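Local atomic coordinates of aminoglycoside phosphotransferase (Streptomyces rimosus subsp. rimosus ATCC 10970, PDB entry 6FUX), a protein that probably transfers a phosphate group from a nucleoside triphosphate to an aminoglycoside such as streptomycin, using a fold related to that of protein kinases. Residues G16-E21 with G38-K43; P69-L74 with S88-I93; L222-A227 with F262-D267. All coordinates share one frame; numbering follows the deposited sequence.

Contact 1 of 3, residues G16-E21 with G38-K43; sequences GDAGWE and GSRYAK. With ADP (adenosine-5'-diphosphate), chain C.
Trp20 and Tyr41 are the residues whose CA atoms lie nearest across the contact, 8.5 Å apart, and no hydrogen bond joins loop 16-21 to strand 40-43. Side chains span that separation. The benzo end of the Trp20 indole points at the strand: CZ3 lies 3.7 Å from Ala42 N and also touches Ala42 CB, while CH2 packs on Arg40 CB. Further out, Trp20 CZ2 sits over one face of the Arg40 guanidinium, 3.6 Å from NH1; the planes are 72° apart, so the indole offers its edge and the arrangement is no parallel stack. Arg40 has two conformers; in the one described, a bend at chi3 (-108°) brings NH2 to 3.5 Å from Ala18 CB. One water accepts from Arg40 NH1 at 2.8 Å and, weakly, from Trp20 NE1. Strand 40-45 is the middle strand of the antiparallel five-stranded sheet of a kinase-like N-terminal lobe, and its Lys43 forms a salt bridge with Glu56, as in protein kinases. Residues alternate along it: Arg40 and Ala42 face Trp20, Tyr41 the nucleotide. ADP C4 lies 3.4 Å above the centre of the Tyr41 ring, whose OH is hydrogen-bonded to Arg34 NE. With an alanine here the adenine would probably lose the surface packed against it, and Arg34 NE its hydroxyl partner.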
# COMPACT_ATOMS: atom_id res chain seq x y z
N GLY A 16 -29.40 -11.46 -1.67
CA GLY A 16 -29.36 -10.63 -2.90
C GLY A 16 -28.53 -11.19 -4.05
O GLY A 16 -28.20 -10.38 -5.00
N ASP A 17 -28.18 -12.49 -3.97
CA ASP A 17 -27.54 -13.27 -5.06
C ASP A 17 -26.33 -12.51 -5.66
O ASP A 17 -26.30 -12.23 -6.83
CB ASP A 17 -28.58 -13.64 -6.12
CG ASP A 17 -28.14 -14.74 -7.09
OD1 ASP A 17 -27.29 -15.61 -6.71
OD2 ASP A 17 -28.65 -14.73 -8.23
N ALA A 18 -25.33 -12.22 -4.85
CA ALA A 18 -24.31 -11.24 -5.23
C ALA A 18 -23.19 -11.91 -6.05
O ALA A 18 -22.39 -11.20 -6.69
CB ALA A 18 -23.75 -10.58 -4.01
N GLY A 19 -23.07 -13.24 -5.99
CA GLY A 19 -22.04 -13.97 -6.69
C GLY A 19 -20.63 -13.63 -6.23
O GLY A 19 -19.69 -13.62 -7.06
N TRP A 20 -20.44 -13.48 -4.91
CA TRP A 20 -19.10 -13.28 -4.35
C TRP A 20 -18.17 -14.41 -4.81
O TRP A 20 -18.52 -15.59 -4.65
CB TRP A 20 -19.16 -13.24 -2.81
CG TRP A 20 -19.80 -12.01 -2.29
CD1 TRP A 20 -21.05 -11.88 -1.78
CD2 TRP A 20 -19.21 -10.72 -2.23
NE1 TRP A 20 -21.25 -10.59 -1.37
CE2 TRP A 20 -20.13 -9.86 -1.62
CE3 TRP A 20 -17.94 -10.20 -2.52
CZ2 TRP A 20 -19.92 -8.51 -1.44
CZ3 TRP A 20 -17.73 -8.86 -2.33
CH2 TRP A 20 -18.69 -8.02 -1.77
N GLU A 21 -16.94 -14.06 -5.25
CA GLU A 21 -15.95 -15.06 -5.64
C GLU A 21 -14.59 -14.56 -5.19
O GLU A 21 -14.32 -13.36 -5.21
CB GLU A 21 -15.94 -15.31 -7.16
N GLY A 38 -18.99 -6.82 -10.27
CA GLY A 38 -17.75 -6.07 -10.24
C GLY A 38 -17.79 -4.80 -9.39
O GLY A 38 -16.79 -4.10 -9.36
N SER A 39 -18.91 -4.48 -8.75
CA SER A 39 -19.10 -3.17 -8.11
C SER A 39 -18.65 -3.18 -6.63
O SER A 39 -18.57 -2.10 -6.01
CB SER A 39 -20.51 -2.73 -8.24
OG SER A 39 -21.36 -3.53 -7.41
N ARG A 40 -18.29 -4.34 -6.06
CA ARG A 40 -17.93 -4.43 -4.63
C ARG A 40 -16.82 -5.44 -4.39
O ARG A 40 -16.76 -6.48 -5.08
CB ARG A 40 -19.09 -4.92 -3.75
CG ARG A 40 -20.37 -4.17 -3.98
CD ARG A 40 -21.28 -4.36 -2.80
NE ARG A 40 -22.35 -5.26 -3.27
CZ ARG A 40 -22.90 -6.24 -2.51
NH1 ARG A 40 -22.74 -6.22 -1.20
NH2 ARG A 40 -23.61 -7.22 -3.06
N TYR A 41 -15.94 -5.10 -3.45
CA TYR A 41 -14.90 -5.97 -3.04
C TYR A 41 -15.10 -6.28 -1.57
O TYR A 41 -15.68 -5.51 -0.86
CB TYR A 41 -13.51 -5.36 -3.23
CG TYR A 41 -13.02 -5.45 -4.67
CD1 TYR A 41 -13.45 -4.56 -5.64
CD2 TYR A 41 -12.17 -6.48 -5.09
CE1 TYR A 41 -13.01 -4.63 -6.96
CE2 TYR A 41 -11.66 -6.52 -6.39
CZ TYR A 41 -12.12 -5.60 -7.34
OH TYR A 41 -11.68 -5.60 -8.65
N ALA A 42 -14.51 -7.38 -1.11
CA ALA A 42 -14.39 -7.64 0.29
C ALA A 42 -13.00 -8.20 0.60
O ALA A 42 -12.51 -9.09 -0.09
CB ALA A 42 -15.48 -8.55 0.68
N LYS A 43 -12.50 -7.83 1.76
CA LYS A 43 -11.33 -8.41 2.33
C LYS A 43 -11.73 -9.09 3.63
O LYS A 43 -12.30 -8.50 4.52
CB LYS A 43 -10.31 -7.31 2.61
CG LYS A 43 -9.00 -7.83 3.16
CD LYS A 43 -7.88 -6.76 3.07
CE LYS A 43 -6.75 -7.20 3.96
NZ LYS A 43 -5.68 -6.17 4.02
O5' ADP C . -6.74 -6.11 -2.74
C5' ADP C . -6.24 -7.07 -3.78
C4' ADP C . -6.68 -6.76 -5.25
O4' ADP C . -8.10 -6.58 -5.36
C3' ADP C . -6.12 -5.42 -5.89
O3' ADP C . -4.84 -5.53 -6.51
C2' ADP C . -7.23 -4.61 -6.68
O2' ADP C . -7.44 -4.31 -8.13
C1' ADP C . -8.42 -5.26 -5.99
N9 ADP C . -9.20 -4.35 -5.07
C8 ADP C . -9.41 -4.38 -3.72
N7 ADP C . -10.30 -3.41 -3.28
C5 ADP C . -10.64 -2.76 -4.40
C6 ADP C . -11.48 -1.66 -4.59
N6 ADP C . -12.15 -1.30 -3.31
N1 ADP C . -11.46 -1.26 -5.93
C2 ADP C . -10.81 -1.78 -6.97
N3 ADP C . -10.02 -2.88 -6.87
C4 ADP C . -9.92 -3.35 -5.61
O HOH W 1 -23.52 -8.59 0.16

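Contact 2 of 3, residues P69-L74 with S88-I93; sequences PGPRVL and STVEGI. With ADP (adenosine-5'-diphosphate), chain C.
Ser88 CB lies over one face of the Arg72 guanidinium, 3.8 Å from NH2, because the arginine chain bends at chi3 (-52°) and folds back across the serine. The adenine of ADP meets segment 88-93 through N6 and N1: N6 donates to Ser88 O at 2.8 Å, and N1 accepts from Val90 N at 2.9 Å. This pairing, with one residue between the two backbone partners, matches the adenine recognition of the protein-kinase hinge. Pro71 packs against N6 through CB and CG, and the same CB is 3.3 Å from Ser88 O. Two bonds tie the segments together. Arg72 N donates almost straight to Ser88 OG (2.9 Å, 171°), the hydroxyl being placed between its own backbone N and carbonyl carbon by a chi1 of 66°; Ser88 N donates to Arg72 O at 3.0 Å. Val90 CG2 fits against Pro71 N at 3.6 Å, and Leu74 CD1 covers Ser88 N. Strand 73-79, which starts here, is the outermost strand beside 82-88, with Val73 packed on helix 50-63, while Val90 rests on Ile196 of strand 195-197.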
# COMPACT_ATOMS: atom_id res chain seq x y z
N PRO A 69 -9.30 10.54 -3.02
CA PRO A 69 -10.16 9.55 -3.67
C PRO A 69 -9.77 8.11 -3.29
O PRO A 69 -8.63 7.74 -3.27
CB PRO A 69 -9.97 9.80 -5.19
CG PRO A 69 -8.61 10.42 -5.31
CD PRO A 69 -8.48 11.25 -4.04
N GLY A 70 -10.80 7.36 -2.87
CA GLY A 70 -10.58 5.98 -2.40
C GLY A 70 -11.93 5.31 -2.29
O GLY A 70 -12.90 5.90 -2.70
N PRO A 71 -11.91 4.04 -1.85
CA PRO A 71 -13.18 3.35 -1.77
C PRO A 71 -13.97 3.88 -0.61
O PRO A 71 -13.48 4.50 0.32
CB PRO A 71 -12.81 1.88 -1.55
CG PRO A 71 -11.35 1.88 -1.38
CD PRO A 71 -10.78 3.28 -1.38
N ARG A 72 -15.26 3.52 -0.63
CA ARG A 72 -16.12 3.69 0.51
C ARG A 72 -16.31 2.36 1.23
O ARG A 72 -16.36 1.30 0.57
CB ARG A 72 -17.51 4.11 0.03
CG ARG A 72 -17.54 5.52 -0.55
CD ARG A 72 -18.81 5.90 -1.28
NE ARG A 72 -19.28 4.97 -2.34
CZ ARG A 72 -20.33 4.20 -2.22
NH1 ARG A 72 -20.98 4.16 -1.08
NH2 ARG A 72 -20.70 3.45 -3.24
N VAL A 73 -16.43 2.42 2.54
CA VAL A 73 -16.76 1.22 3.34
C VAL A 73 -18.24 0.96 3.18
O VAL A 73 -19.00 1.85 3.55
CB VAL A 73 -16.38 1.38 4.82
CG1 VAL A 73 -16.76 0.17 5.63
CG2 VAL A 73 -14.87 1.63 4.95
N LEU A 74 -18.55 -0.22 2.64
CA LEU A 74 -19.98 -0.58 2.48
C LEU A 74 -20.54 -1.31 3.68
O LEU A 74 -21.75 -1.29 3.90
CB LEU A 74 -20.09 -1.40 1.20
CG LEU A 74 -19.75 -0.65 -0.09
CD1 LEU A 74 -19.88 -1.50 -1.31
CD2 LEU A 74 -20.54 0.63 -0.22
N SER A 88 -16.54 -0.38 -1.87
CA SER A 88 -16.94 -0.09 -3.23
C SER A 88 -15.72 -0.21 -4.15
O SER A 88 -14.57 0.11 -3.74
CB SER A 88 -17.56 1.31 -3.24
OG SER A 88 -16.62 2.31 -2.94
N THR A 89 -15.94 -0.67 -5.38
CA THR A 89 -14.89 -0.75 -6.35
C THR A 89 -14.49 0.67 -6.70
O THR A 89 -15.36 1.53 -6.99
CB THR A 89 -15.38 -1.42 -7.63
OG1 THR A 89 -15.63 -2.76 -7.23
CG2 THR A 89 -14.40 -1.31 -8.78
N VAL A 90 -13.17 0.90 -6.68
CA VAL A 90 -12.61 2.08 -7.41
C VAL A 90 -12.40 1.65 -8.87
O VAL A 90 -11.52 0.78 -9.18
CB VAL A 90 -11.32 2.54 -6.72
CG1 VAL A 90 -10.72 3.75 -7.49
CG2 VAL A 90 -11.52 2.85 -5.26
N GLU A 91 -13.26 2.19 -9.74
CA GLU A 91 -13.35 1.83 -11.12
C GLU A 91 -12.15 2.37 -11.89
O GLU A 91 -11.72 3.50 -11.64
CB GLU A 91 -14.62 2.39 -11.75
CG GLU A 91 -15.88 1.70 -11.24
CD GLU A 91 -16.08 0.22 -11.58
OE1 GLU A 91 -15.39 -0.35 -12.51
OE2 GLU A 91 -16.96 -0.41 -10.90
N GLY A 92 -11.56 1.52 -12.75
CA GLY A 92 -10.49 1.96 -13.64
C GLY A 92 -9.40 0.92 -13.76
O GLY A 92 -9.63 -0.28 -13.44
N ILE A 93 -8.21 1.35 -14.13
CA ILE A 93 -7.19 0.37 -14.46
C ILE A 93 -6.10 0.54 -13.40
O ILE A 93 -5.57 1.63 -13.17
CB ILE A 93 -6.63 0.52 -15.90
CG1 ILE A 93 -5.30 -0.23 -16.16
CG2 ILE A 93 -6.43 1.94 -16.26
O5' ADP C . -6.74 -6.11 -2.74
C5' ADP C . -6.24 -7.07 -3.78
C4' ADP C . -6.68 -6.76 -5.25
O4' ADP C . -8.10 -6.58 -5.36
C3' ADP C . -6.12 -5.42 -5.89
O3' ADP C . -4.84 -5.53 -6.51
C2' ADP C . -7.23 -4.61 -6.68
O2' ADP C . -7.44 -4.31 -8.13
C1' ADP C . -8.42 -5.26 -5.99
N9 ADP C . -9.20 -4.35 -5.07
C8 ADP C . -9.41 -4.38 -3.72
N7 ADP C . -10.30 -3.41 -3.28
C5 ADP C . -10.64 -2.76 -4.40
C6 ADP C . -11.48 -1.66 -4.59
N6 ADP C . -12.15 -1.30 -3.31
N1 ADP C . -11.46 -1.26 -5.93
C2 ADP C . -10.81 -1.78 -6.97
N3 ADP C . -10.02 -2.88 -6.87
C4 ADP C . -9.92 -3.35 -5.61

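Contact 3 of 3, residues L222-A227 with F262-D267; sequences LALLFA and FYLHLD. With SRY (streptomycin), chain D.
Leu264 is the main bump: its CD1 settles between Ala227 CB, 3.6 Å away, and the carbonyl O of Ala223. With CG anti to the backbone N (chi1 180°), the leucine leans across to helix 222-227, and Leu224 CD2 borders the same spot at 4.3 Å from Leu264 CD1. Ala223 is the small bump in return; its CB presses on the other helix's backbone, 3.7 Å from Leu264 N, and against Tyr263 CB. With only methyl groups at Ala223 and Ala227, the axes come within 8.6 Å while the segments cross nearly perpendicularly, at -81°, which keeps the interface to a compact patch. No hydrogen bond crosses it. On the ligand side, Leu224 and Asp267 meet at about a right angle: Leu224 CD1 lies 3.6 Å from Asp267 OD1. Asp267 OD2 is hydrogen-bonded to Trp271 NE1 and sits 2.7 Å from streptomycin OG2, while Leu224 CD2 is 3.8 Å from streptomycin O32. Asp189 hydrogen-bonds to streptomycin. Leu224 of helix 218-233 and Asp267, at the end of the second segment, thus form part of the wall of the streptomycin pocket, within the helical C-terminal lobe of this kinase-like phosphotransferase.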
# COMPACT_ATOMS: atom_id res chain seq x y z
N LEU A 222 7.26 6.86 -1.50
CA LEU A 222 7.94 7.11 -2.77
C LEU A 222 8.85 5.92 -3.16
O LEU A 222 8.98 5.66 -4.34
CB LEU A 222 8.75 8.40 -2.69
CG LEU A 222 7.89 9.64 -2.41
CD1 LEU A 222 8.75 10.91 -2.40
CD2 LEU A 222 6.77 9.79 -3.39
N ALA A 223 9.54 5.29 -2.17
CA ALA A 223 10.40 4.11 -2.48
C ALA A 223 9.62 3.04 -3.27
O ALA A 223 10.18 2.47 -4.23
CB ALA A 223 11.01 3.57 -1.18
N LEU A 224 8.40 2.76 -2.81
CA LEU A 224 7.58 1.67 -3.42
C LEU A 224 7.07 2.12 -4.77
O LEU A 224 7.05 1.35 -5.71
CB LEU A 224 6.47 1.23 -2.49
CG LEU A 224 6.93 0.74 -1.12
CD1 LEU A 224 5.81 0.05 -0.45
CD2 LEU A 224 8.18 -0.12 -1.09
N LEU A 225 6.57 3.38 -4.83
CA LEU A 225 6.10 3.87 -6.08
C LEU A 225 7.19 3.86 -7.15
O LEU A 225 6.96 3.42 -8.27
CB LEU A 225 5.57 5.29 -5.87
CG LEU A 225 5.17 5.97 -7.17
CD1 LEU A 225 4.00 5.28 -7.83
CD2 LEU A 225 4.82 7.42 -6.80
N PHE A 226 8.41 4.31 -6.86
CA PHE A 226 9.41 4.37 -7.82
C PHE A 226 9.92 2.99 -8.24
O PHE A 226 10.19 2.72 -9.40
CB PHE A 226 10.56 5.18 -7.27
CG PHE A 226 10.36 6.67 -7.17
CD1 PHE A 226 9.27 7.32 -7.73
CD2 PHE A 226 11.35 7.45 -6.60
CE1 PHE A 226 9.12 8.70 -7.62
CE2 PHE A 226 11.23 8.84 -6.50
CZ PHE A 226 10.10 9.45 -7.02
N ALA A 227 10.04 2.08 -7.27
CA ALA A 227 10.55 0.76 -7.57
C ALA A 227 9.54 0.05 -8.47
O ALA A 227 9.96 -0.61 -9.40
CB ALA A 227 10.75 0.02 -6.24
N PHE A 262 16.67 2.84 1.99
CA PHE A 262 16.37 2.27 3.29
C PHE A 262 14.93 1.76 3.30
O PHE A 262 14.66 0.65 3.74
CB PHE A 262 16.56 3.33 4.38
CG PHE A 262 16.18 2.86 5.76
CD1 PHE A 262 17.07 2.17 6.56
CD2 PHE A 262 14.90 3.14 6.23
CE1 PHE A 262 16.68 1.77 7.83
CE2 PHE A 262 14.52 2.75 7.49
CZ PHE A 262 15.42 2.04 8.28
N TYR A 263 14.01 2.62 2.87
CA TYR A 263 12.57 2.25 2.83
C TYR A 263 12.30 1.08 1.87
O TYR A 263 11.47 0.18 2.21
CB TYR A 263 11.66 3.48 2.65
CG TYR A 263 11.53 4.21 3.95
CD1 TYR A 263 10.85 3.64 5.01
CD2 TYR A 263 12.27 5.38 4.20
CE1 TYR A 263 10.81 4.25 6.25
CE2 TYR A 263 12.24 6.00 5.43
CZ TYR A 263 11.49 5.45 6.45
OH TYR A 263 11.49 6.06 7.67
N LEU A 264 13.00 1.07 0.72
CA LEU A 264 12.80 -0.01 -0.23
C LEU A 264 13.24 -1.31 0.42
O LEU A 264 12.64 -2.38 0.15
CB LEU A 264 13.55 0.26 -1.54
CG LEU A 264 13.41 -0.83 -2.60
CD1 LEU A 264 11.96 -0.93 -3.03
CD2 LEU A 264 14.26 -0.50 -3.77
N HIS A 265 14.36 -1.27 1.16
CA HIS A 265 14.97 -2.51 1.71
C HIS A 265 14.24 -2.97 2.98
O HIS A 265 14.17 -4.15 3.25
CB HIS A 265 16.47 -2.32 1.91
CG HIS A 265 17.20 -2.26 0.63
ND1 HIS A 265 18.56 -2.17 0.65
CD2 HIS A 265 16.82 -2.30 -0.67
CE1 HIS A 265 19.01 -2.19 -0.60
NE2 HIS A 265 17.95 -2.20 -1.42
N LEU A 266 13.58 -2.07 3.70
CA LEU A 266 12.86 -2.44 4.91
C LEU A 266 11.53 -3.08 4.55
O LEU A 266 11.18 -4.04 5.15
CB LEU A 266 12.62 -1.21 5.78
CG LEU A 266 11.78 -1.40 7.02
CD1 LEU A 266 12.39 -2.46 7.95
CD2 LEU A 266 11.66 -0.04 7.72
N ASP A 267 10.82 -2.52 3.57
CA ASP A 267 9.44 -2.89 3.37
C ASP A 267 9.24 -4.40 3.23
O ASP A 267 8.34 -4.95 3.87
CB ASP A 267 8.89 -2.20 2.12
CG ASP A 267 7.39 -2.33 2.01
OD1 ASP A 267 6.66 -1.49 2.65
OD2 ASP A 267 6.94 -3.29 1.29
C11 SRY D . 10.15 -7.79 -8.28
N11 SRY D . 11.23 -8.32 -8.99
CA1 SRY D . 11.46 -9.41 -9.72
NB1 SRY D . 12.73 -9.49 -10.21
NC1 SRY D . 10.56 -10.31 -9.95
C21 SRY D . 8.73 -8.38 -8.06
O21 SRY D . 8.45 -9.70 -8.47
C31 SRY D . 8.04 -8.03 -6.79
N31 SRY D . 6.62 -8.24 -6.62
CD1 SRY D . 5.91 -9.27 -6.16
NE1 SRY D . 4.60 -9.17 -6.13
NF1 SRY D . 6.36 -10.35 -5.75
C41 SRY D . 8.59 -6.86 -6.08
O41 SRY D . 8.03 -6.85 -4.78
C51 SRY D . 10.11 -6.48 -6.11
O51 SRY D . 10.80 -6.34 -4.78
C61 SRY D . 10.98 -7.04 -7.22
O61 SRY D . 12.24 -7.68 -6.82
C12 SRY D . 6.97 -5.84 -4.57
C22 SRY D . 6.66 -5.71 -3.16
C32 SRY D . 7.55 -4.54 -2.66
O32 SRY D . 6.72 -3.40 -2.27
CG2 SRY D . 8.45 -5.02 -1.50
OG2 SRY D . 7.83 -5.21 -0.41
C42 SRY D . 8.27 -4.17 -3.96
CH2 SRY D . 8.40 -2.64 -4.10
O42 SRY D . 7.50 -4.62 -5.08
O13 SRY D . 5.32 -5.48 -2.73
C13 SRY D . 4.38 -6.51 -3.01
C23 SRY D . 3.24 -6.33 -2.02
N23 SRY D . 3.55 -6.15 -0.60
CI3 SRY D . 4.49 -7.18 -0.07
C33 SRY D . 2.23 -5.32 -2.60
O33 SRY D . 1.26 -5.01 -1.78
C43 SRY D . 2.02 -5.36 -4.14
O43 SRY D . 1.30 -4.17 -4.60
C53 SRY D . 3.14 -5.74 -4.88
O53 SRY D . 4.15 -6.56 -4.37
C63 SRY D . 3.01 -5.76 -6.39
O63 SRY D . 4.06 -6.45 -6.96

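Overall arrangement
Contacts 1 and 2 belong to one nucleotide-binding unit: their centres are about 13 Å apart, both reach the five-stranded sheet and ADP, and Thr89 links them, its N to Ser39 O at 3.1 Å and its OG1 to Gly38 O at 2.8 Å. Contact 3 lies on the opposite side of the chain's centre, its centre about 32 Å from that of contact 1 and about 25 Å from that of contact 2, and it borders streptomycin instead. Contacts 1 and 3 are buried, contact 2 partly so. Their chemistry differs accordingly: indole and guanidinium packing in the first, hydrogen bonds from backbone and serine hydroxyl in the hinge, aliphatic helix packing in the third.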